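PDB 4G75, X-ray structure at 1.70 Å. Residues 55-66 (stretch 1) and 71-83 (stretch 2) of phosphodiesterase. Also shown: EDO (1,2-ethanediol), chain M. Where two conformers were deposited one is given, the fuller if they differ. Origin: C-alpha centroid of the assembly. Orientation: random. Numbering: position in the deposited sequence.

Stretch 1, residues 55-66: EKPLLALWAQWA
Stretch 2 71-83: TLYGYPSLPFPNY

Stretch 1 is helical from Glu55 to Trp65. In stretch 2 the first arm, Thr71 to Tyr73, runs back toward the N-terminal end of that helix; a type I' turn from Leu72 to Tyr75 reverses it, and Tyr75 to Asn82 then runs the same way as the helix, extended from Tyr75 (phi/psi -77/144) to Leu78 (-115/156) and entering a helix at Pro81. The CA register is Lys56–Tyr73 6.3 Å, Ala60–Leu72 4.4 Å, Leu61–Pro81 5.0 Å and Trp65–Asn82 5.5 Å. Together the stretches bury 781 Å².

At the closest register pair, Ala60 and Leu72, Ala60 CB lies 3.2 Å from Leu72 O, the same carbonyl that accepts Tyr75 N at 3.0 Å to close the turn. Tyr73 (phi/psi 54/32) and Gly74 (86/-5) carry the positive phi angles, and at Gly74 a CB would jam against the preceding carbonyl.

Gln64 makes the one direct hydrogen bond between the stretches. Its side chain (chi1 m, chi2 t, chi3 75°) accepts Leu78 N at OE1, 2.9 Å and 155°, while its NE2 reaches back to Ala60 O at 2.9 Å. NE2 also donates to a water, 2.9 Å away, which in turn donates to Pro76 O at 2.7 Å. The amide thus joins the loop to the helix directly at Leu78 and through water at Pro76.

Two CH-pi contacts lie near the ends of the register. Lys56, extended as m, t, t, t, places CG 3.6 Å from the centroid of the Tyr73 ring (chi1 m), 11° off its normal. Asn82 (chi1 p) sets CB 3.3 Å from the centroid of the five-membered ring of Trp65 (chi1 t, chi2 -8°), 16° off its normal.

Apolar packing fills between. Leu59 CB meets the Tyr73 edge at CE2, 3.9 Å; Ala60 CB lies 3.9 Å from Tyr75 CD2, obliquely. Leu61 (m, t) brings CD2 within 3.7 Å of Leu78 CD1, and Gln64 CB touches Pro81 CB at 3.7 Å.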

# COMPACT_ATOMS: atom_id res chain seq x y z
N GLU A 55 -10.19 2.61 2.73
CA GLU A 55 -10.39 3.64 3.74
C GLU A 55 -11.79 3.54 4.36
O GLU A 55 -11.94 3.57 5.57
CB GLU A 55 -10.20 5.03 3.13
CG GLU A 55 -8.79 5.29 2.59
CD GLU A 55 -8.70 5.06 1.10
OE1 GLU A 55 -9.42 4.18 0.58
OE2 GLU A 55 -7.90 5.76 0.45
N LYS A 56 -12.80 3.43 3.51
CA LYS A 56 -14.18 3.46 3.99
C LYS A 56 -14.53 2.32 4.96
O LYS A 56 -15.07 2.57 6.03
CB LYS A 56 -15.16 3.56 2.83
CG LYS A 56 -15.14 4.92 2.14
CD LYS A 56 -16.00 4.90 0.88
CE LYS A 56 -15.96 6.24 0.16
NZ LYS A 56 -16.88 6.24 -1.00
N PRO A 57 -14.19 1.07 4.62
CA PRO A 57 -14.51 -0.00 5.57
C PRO A 57 -13.85 0.19 6.93
O PRO A 57 -14.49 -0.05 7.95
CB PRO A 57 -13.97 -1.27 4.89
CG PRO A 57 -13.68 -0.90 3.48
CD PRO A 57 -13.52 0.58 3.40
N LEU A 58 -12.58 0.61 6.94
CA LEU A 58 -11.88 0.80 8.20
C LEU A 58 -12.43 2.00 8.97
O LEU A 58 -12.59 1.95 10.18
CB LEU A 58 -10.38 0.96 7.98
CG LEU A 58 -9.63 -0.31 7.56
CD1 LEU A 58 -8.17 0.03 7.30
CD2 LEU A 58 -9.75 -1.37 8.63
N LEU A 59 -12.74 3.07 8.24
CA LEU A 59 -13.28 4.27 8.87
C LEU A 59 -14.64 4.00 9.50
O LEU A 59 -14.95 4.51 10.58
CB LEU A 59 -13.37 5.42 7.87
CG LEU A 59 -12.04 6.10 7.57
CD1 LEU A 59 -12.19 7.04 6.38
CD2 LEU A 59 -11.52 6.85 8.79
N ALA A 60 -15.45 3.18 8.84
CA ALA A 60 -16.77 2.87 9.37
C ALA A 60 -16.64 2.13 10.70
O ALA A 60 -17.38 2.40 11.64
CB ALA A 60 -17.57 2.06 8.36
N LEU A 61 -15.70 1.19 10.76
CA LEU A 61 -15.46 0.44 11.98
C LEU A 61 -14.98 1.39 13.08
O LEU A 61 -15.53 1.39 14.19
CB LEU A 61 -14.42 -0.66 11.75
CG LEU A 61 -14.87 -1.74 10.77
CD1 LEU A 61 -13.76 -2.74 10.51
CD2 LEU A 61 -16.12 -2.44 11.30
N TRP A 62 -13.97 2.19 12.77
CA TRP A 62 -13.39 3.09 13.75
C TRP A 62 -14.40 4.11 14.25
O TRP A 62 -14.49 4.37 15.46
CB TRP A 62 -12.16 3.83 13.20
CG TRP A 62 -11.46 4.62 14.27
CD1 TRP A 62 -11.64 5.94 14.57
CD2 TRP A 62 -10.49 4.13 15.20
NE1 TRP A 62 -10.83 6.30 15.62
CE2 TRP A 62 -10.11 5.21 16.02
CE3 TRP A 62 -9.89 2.88 15.41
CZ2 TRP A 62 -9.17 5.08 17.04
CZ3 TRP A 62 -8.95 2.75 16.42
CH2 TRP A 62 -8.60 3.85 17.22
N ALA A 63 -15.16 4.69 13.33
CA ALA A 63 -16.15 5.70 13.69
C ALA A 63 -17.12 5.13 14.72
O ALA A 63 -17.57 5.84 15.62
CB ALA A 63 -16.89 6.21 12.47
N GLN A 64 -17.44 3.85 14.59
CA GLN A 64 -18.29 3.18 15.57
C GLN A 64 -17.56 3.02 16.89
O GLN A 64 -18.03 3.44 17.95
CB GLN A 64 -18.73 1.81 15.07
CG GLN A 64 -19.63 1.83 13.85
CD GLN A 64 -19.83 0.44 13.27
OE1 GLN A 64 -20.57 -0.37 13.82
NE2 GLN A 64 -19.16 0.16 12.16
N TRP A 65 -16.39 2.39 16.81
CA TRP A 65 -15.54 2.14 17.97
C TRP A 65 -15.35 3.41 18.79
O TRP A 65 -15.55 3.42 20.01
CB TRP A 65 -14.18 1.63 17.50
CG TRP A 65 -13.34 0.99 18.53
CD1 TRP A 65 -13.57 0.94 19.88
CD2 TRP A 65 -12.08 0.34 18.32
NE1 TRP A 65 -12.54 0.26 20.51
CE2 TRP A 65 -11.62 -0.11 19.57
CE3 TRP A 65 -11.31 0.07 17.18
CZ2 TRP A 65 -10.41 -0.80 19.72
CZ3 TRP A 65 -10.12 -0.61 17.33
CH2 TRP A 65 -9.68 -1.04 18.59
N ALA A 66 -14.97 4.49 18.11
CA ALA A 66 -14.61 5.74 18.79
C ALA A 66 -15.78 6.70 18.94
O ALA A 66 -15.60 7.83 19.40
CB ALA A 66 -13.45 6.42 18.08
N THR A 71 -20.66 9.25 9.37
CA THR A 71 -21.16 8.30 8.39
C THR A 71 -20.47 6.94 8.50
O THR A 71 -19.27 6.86 8.77
CB THR A 71 -21.00 8.82 6.94
OG1 THR A 71 -21.67 7.93 6.03
CG2 THR A 71 -19.53 8.92 6.55
N LEU A 72 -21.22 5.87 8.29
CA LEU A 72 -20.65 4.54 8.27
C LEU A 72 -20.45 4.03 6.84
O LEU A 72 -20.19 2.85 6.63
CB LEU A 72 -21.51 3.56 9.06
CG LEU A 72 -21.71 3.87 10.55
CD1 LEU A 72 -22.35 2.68 11.25
CD2 LEU A 72 -20.40 4.24 11.21
N TYR A 73 -20.57 4.93 5.87
CA TYR A 73 -20.35 4.57 4.47
C TYR A 73 -21.19 3.38 4.01
O TYR A 73 -20.76 2.61 3.14
CB TYR A 73 -18.85 4.32 4.21
CG TYR A 73 -17.99 5.55 4.39
CD1 TYR A 73 -18.08 6.62 3.51
CD2 TYR A 73 -17.09 5.64 5.44
CE1 TYR A 73 -17.29 7.74 3.68
CE2 TYR A 73 -16.30 6.76 5.62
CZ TYR A 73 -16.40 7.80 4.73
OH TYR A 73 -15.62 8.92 4.90
N GLY A 74 -22.37 3.24 4.58
CA GLY A 74 -23.29 2.19 4.16
C GLY A 74 -23.07 0.85 4.85
O GLY A 74 -23.84 -0.09 4.64
N TYR A 75 -22.03 0.75 5.66
CA TYR A 75 -21.78 -0.48 6.41
C TYR A 75 -22.72 -0.59 7.62
O TYR A 75 -23.05 0.40 8.27
CB TYR A 75 -20.31 -0.58 6.83
CG TYR A 75 -19.39 -0.77 5.66
CD1 TYR A 75 -19.18 -2.02 5.11
CD2 TYR A 75 -18.77 0.33 5.06
CE1 TYR A 75 -18.36 -2.20 4.02
CE2 TYR A 75 -17.95 0.16 3.95
CZ TYR A 75 -17.74 -1.11 3.44
OH TYR A 75 -16.93 -1.30 2.34
N PRO A 76 -23.14 -1.82 7.93
CA PRO A 76 -23.99 -2.08 9.10
C PRO A 76 -23.25 -1.84 10.40
O PRO A 76 -22.06 -2.17 10.51
CB PRO A 76 -24.32 -3.58 8.97
CG PRO A 76 -24.05 -3.91 7.54
CD PRO A 76 -22.89 -3.05 7.15
N SER A 77 -23.92 -1.25 11.39
CA SER A 77 -23.34 -1.15 12.72
C SER A 77 -23.18 -2.56 13.30
O SER A 77 -24.04 -3.42 13.12
CB SER A 77 -24.20 -0.27 13.63
OG SER A 77 -25.42 -0.91 13.95
N LEU A 78 -22.08 -2.78 14.01
CA LEU A 78 -21.72 -4.10 14.51
C LEU A 78 -21.71 -4.19 16.02
O LEU A 78 -21.54 -3.18 16.72
CB LEU A 78 -20.32 -4.49 14.00
CG LEU A 78 -20.12 -4.50 12.48
CD1 LEU A 78 -18.70 -4.96 12.14
CD2 LEU A 78 -21.15 -5.38 11.78
N PRO A 79 -21.89 -5.40 16.54
CA PRO A 79 -21.74 -5.64 17.98
C PRO A 79 -20.34 -5.23 18.44
O PRO A 79 -20.21 -4.43 19.37
CB PRO A 79 -21.92 -7.16 18.09
CG PRO A 79 -22.74 -7.53 16.91
CD PRO A 79 -22.34 -6.60 15.81
N PHE A 80 -19.32 -5.75 17.77
CA PHE A 80 -17.93 -5.44 18.12
C PHE A 80 -17.15 -4.92 16.92
O PHE A 80 -16.36 -5.66 16.32
CB PHE A 80 -17.23 -6.68 18.68
CG PHE A 80 -17.98 -7.34 19.81
CD1 PHE A 80 -18.10 -6.72 21.04
CD2 PHE A 80 -18.52 -8.60 19.64
CE1 PHE A 80 -18.77 -7.34 22.07
CE2 PHE A 80 -19.19 -9.22 20.67
CZ PHE A 80 -19.32 -8.59 21.89
N PRO A 81 -17.36 -3.65 16.56
CA PRO A 81 -16.62 -3.00 15.46
C PRO A 81 -15.14 -2.93 15.81
O PRO A 81 -14.28 -2.94 14.92
CB PRO A 81 -17.23 -1.60 15.43
CG PRO A 81 -17.74 -1.39 16.84
CD PRO A 81 -18.34 -2.73 17.15
N ASN A 82 -14.84 -2.87 17.11
CA ASN A 82 -13.47 -2.95 17.58
C ASN A 82 -12.79 -4.26 17.18
O ASN A 82 -11.67 -4.25 16.68
CB ASN A 82 -13.38 -2.74 19.10
CG ASN A 82 -14.30 -3.65 19.88
OD1 ASN A 82 -15.37 -4.05 19.41
ND2 ASN A 82 -13.90 -3.97 21.11
N TYR A 83 -13.46 -5.38 17.39
CA TYR A 83 -12.86 -6.67 17.06
C TYR A 83 -12.63 -6.79 15.56
O TYR A 83 -11.63 -7.36 15.12
CB TYR A 83 -13.71 -7.84 17.55
CG TYR A 83 -13.84 -7.94 19.06
CD1 TYR A 83 -12.98 -7.25 19.90
CD2 TYR A 83 -14.82 -8.74 19.64
CE1 TYR A 83 -13.10 -7.35 21.28
CE2 TYR A 83 -14.95 -8.84 21.01
CZ TYR A 83 -14.09 -8.14 21.83
OH TYR A 83 -14.21 -8.25 23.19
C1 EDO M . -18.16 -9.40 16.25
O1 EDO M . -16.83 -9.08 15.80
C2 EDO M . -19.18 -8.51 15.55
O2 EDO M . -18.67 -7.17 15.50
O HOH W 1 -19.42 -1.90 10.10